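Local coordinates for hypothetical protein Atu2648 (Agrobacterium tumefaciens str. C58, PDB 1ZCE), which is of unknown function but has an EVE domain of the PUA clan, many of whose members bind RNA, so nucleic acid binding is plausible, at residues Y130-V133 with C134-G137. Numbering follows the deposited sequence.
Sequences YLEV and CRMG
Arg135 reaches back along the last turns of helix 127-136 and takes hold of Glu132, three residues earlier, with two nitrogens directed at a single oxygen. Glu132 OE2 lies 2.8 Å from Arg135 NH1 and 3.2 Å from Arg135 NE, at the edge of the guanidinium and close to its plane, and both donors meet it nearly along its C-O axis. The carboxylate plane is turned 55° from that of the guanidinium, and the two side chains cross at about a right angle. A bend at chi3 in Arg135 folds the guanidinium flat over the backbone, with Leu131 O 3.6 Å above the guanidinium plane of Arg135, over its centre, and Leu131 CB 3.8 Å from Arg135 NH2. Lys108 adds a second salt bridge to Glu132 OE2, while OE1 accepts a hydrogen bond from Asn106.

On the buried side of the helix, the sulfur of Cys134 sits over one face of the Tyr130 ring, 3.9 Å from SG to the centroid and 14° off the normal, displaced toward the hydroxyl-bearing end. Tyr130 swings its ring to meet it with CG anti to the backbone N (chi1 176°). The ring also stacks with Tyr4, and its hydroxyl bonds to Pro143 O, tying the helix to the sheet and to the C-terminal tail. Backbone bonds from Cys134, Arg135 and Met136 back to Tyr130, Leu131 and Glu132 keep the helical pattern, and Gly137 N adds another to Val133 O at 2.9 Å as the chain leaves helical geometry.

This end of the helix thus has a buried side, where the Tyr130 ring, Val133 and Cys134 pack on the sheet, and a polar one, where two cationic side chains converge on one carboxylate oxygen of Glu132 and would be expected to stabilise its ionised form.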
ATOM      1  N   TYR A 130      -8.014  -7.553  -3.638  1.00  3.38           N
ATOM      2  CA  TYR A 130      -7.164  -7.844  -2.496  1.00  3.79           C
ATOM      3  C   TYR A 130      -7.119  -9.345  -2.214  1.00  3.79           C
ATOM      4  O   TYR A 130      -6.047  -9.923  -2.040  1.00  4.59           O
ATOM      5  CB  TYR A 130      -7.670  -7.082  -1.266  1.00  4.85           C
ATOM      6  CG  TYR A 130      -6.927  -7.385   0.019  1.00  5.28           C
ATOM      7  CD1 TYR A 130      -7.456  -8.273   0.962  1.00  5.38           C
ATOM      8  CD2 TYR A 130      -5.710  -6.764   0.309  1.00  4.48           C
ATOM      9  CE1 TYR A 130      -6.802  -8.522   2.164  1.00  5.21           C
ATOM     10  CE2 TYR A 130      -5.044  -7.013   1.510  1.00  5.81           C
ATOM     11  CZ  TYR A 130      -5.599  -7.891   2.428  1.00  5.79           C
ATOM     12  OH  TYR A 130      -4.952  -8.127   3.618  1.00  6.13           O
ATOM     13  N   LEU A 131      -8.284  -9.982  -2.177  1.00  4.58           N
ATOM     14  CA  LEU A 131      -8.334 -11.412  -1.910  1.00  4.69           C
ATOM     15  C   LEU A 131      -7.649 -12.232  -3.000  1.00  5.07           C
ATOM     16  O   LEU A 131      -6.994 -13.232  -2.709  1.00  5.86           O
ATOM     17  CB  LEU A 131      -9.788 -11.865  -1.744  1.00  6.54           C
ATOM     18  CG  LEU A 131     -10.497 -11.304  -0.505  1.00  6.93           C
ATOM     19  CD1 LEU A 131     -11.974 -11.639  -0.553  1.00  7.99           C
ATOM     20  CD2 LEU A 131      -9.862 -11.865   0.757  1.00  9.10           C
ATOM     21  N   GLU A 132      -7.794 -11.810  -4.253  1.00  5.15           N
ATOM     22  CA  GLU A 132      -7.181 -12.532  -5.363  1.00  5.08           C
ATOM     23  C   GLU A 132      -5.654 -12.410  -5.346  1.00  4.85           C
ATOM     24  O   GLU A 132      -4.950 -13.405  -5.517  1.00  5.25           O
ATOM     25  CB  GLU A 132      -7.749 -12.023  -6.690  1.00  6.22           C
ATOM     26  CG  GLU A 132      -7.163 -12.674  -7.940  1.00  8.32           C
ATOM     27  CD  GLU A 132      -7.500 -14.152  -8.088  1.00  9.82           C
ATOM     28  OE1 GLU A 132      -7.033 -14.761  -9.073  1.00 11.05           O
ATOM     29  OE2 GLU A 132      -8.224 -14.710  -7.237  1.00  9.58           O
ATOM     30  N   VAL A 133      -5.137 -11.201  -5.146  1.00  4.60           N
ATOM     31  CA  VAL A 133      -3.691 -11.016  -5.089  1.00  4.34           C
ATOM     32  C   VAL A 133      -3.146 -11.802  -3.896  1.00  4.19           C
ATOM     33  O   VAL A 133      -2.097 -12.438  -3.996  1.00  4.92           O
ATOM     34  CB  VAL A 133      -3.317  -9.512  -4.975  1.00  3.98           C
ATOM     35  CG1 VAL A 133      -1.831  -9.346  -4.673  1.00  5.64           C
ATOM     36  CG2 VAL A 133      -3.647  -8.807  -6.289  1.00  6.29           C
ATOM     37  N   CYS A 134      -3.856 -11.770  -2.772  1.00  3.61           N
ATOM     38  CA  CYS A 134      -3.412 -12.521  -1.601  1.00  5.02           C
ATOM     39  C   CYS A 134      -3.346 -14.019  -1.904  1.00  5.68           C
ATOM     40  O   CYS A 134      -2.369 -14.681  -1.542  1.00  5.80           O
ATOM     41  CB  CYS A 134      -4.334 -12.261  -0.405  1.00  5.12           C
ATOM     42  SG  CYS A 134      -4.015 -10.681   0.423  1.00  6.19           S
ATOM     43  N   ARG A 135      -4.373 -14.553  -2.565  1.00  6.10           N
ATOM     44  CA  ARG A 135      -4.378 -15.974  -2.922  1.00  7.83           C
ATOM     45  C   ARG A 135      -3.182 -16.292  -3.816  1.00  7.03           C
ATOM     46  O   ARG A 135      -2.491 -17.292  -3.619  1.00  8.71           O
ATOM     47  CB  ARG A 135      -5.664 -16.357  -3.662  1.00 11.81           C
ATOM     48  CG  ARG A 135      -6.843 -16.719  -2.778  1.00 14.98           C
ATOM     49  CD  ARG A 135      -7.969 -17.293  -3.627  1.00 15.60           C
ATOM     50  NE  ARG A 135      -8.543 -16.291  -4.517  1.00 16.44           N
ATOM     51  CZ  ARG A 135      -9.489 -15.432  -4.154  1.00 13.67           C
ATOM     52  NH1 ARG A 135      -9.950 -14.550  -5.025  1.00 14.86           N
ATOM     53  NH2 ARG A 135      -9.990 -15.469  -2.927  1.00 14.50           N
HETATM   54  N   MSE A 136      -2.952 -15.443  -4.810  1.00  6.30           N
HETATM   55  CA  MSE A 136      -1.833 -15.631  -5.723  1.00  6.63           C
HETATM   56  C   MSE A 136      -0.538 -15.632  -4.925  1.00  7.25           C
HETATM   57  O   MSE A 136       0.412 -16.332  -5.272  1.00  8.77           O
HETATM   58  CB  MSE A 136      -1.787 -14.499  -6.748  1.00  6.81           C
HETATM   59  CG  MSE A 136      -2.963 -14.463  -7.706  1.00  7.97           C
HETATM   60 SE   MSE A 136      -2.979 -12.816  -8.706  1.00 13.24          SE
HETATM   61  CE  MSE A 136      -1.508 -13.179  -9.898  1.00 10.29           C
ATOM     62  N   GLY A 137      -0.518 -14.843  -3.855  1.00  6.41           N
ATOM     63  CA  GLY A 137       0.662 -14.734  -3.019  1.00  8.07           C
ATOM     64  C   GLY A 137       0.760 -15.735  -1.884  1.00  8.22           C
ATOM     65  O   GLY A 137       1.652 -15.625  -1.044  1.00  9.21           O
TER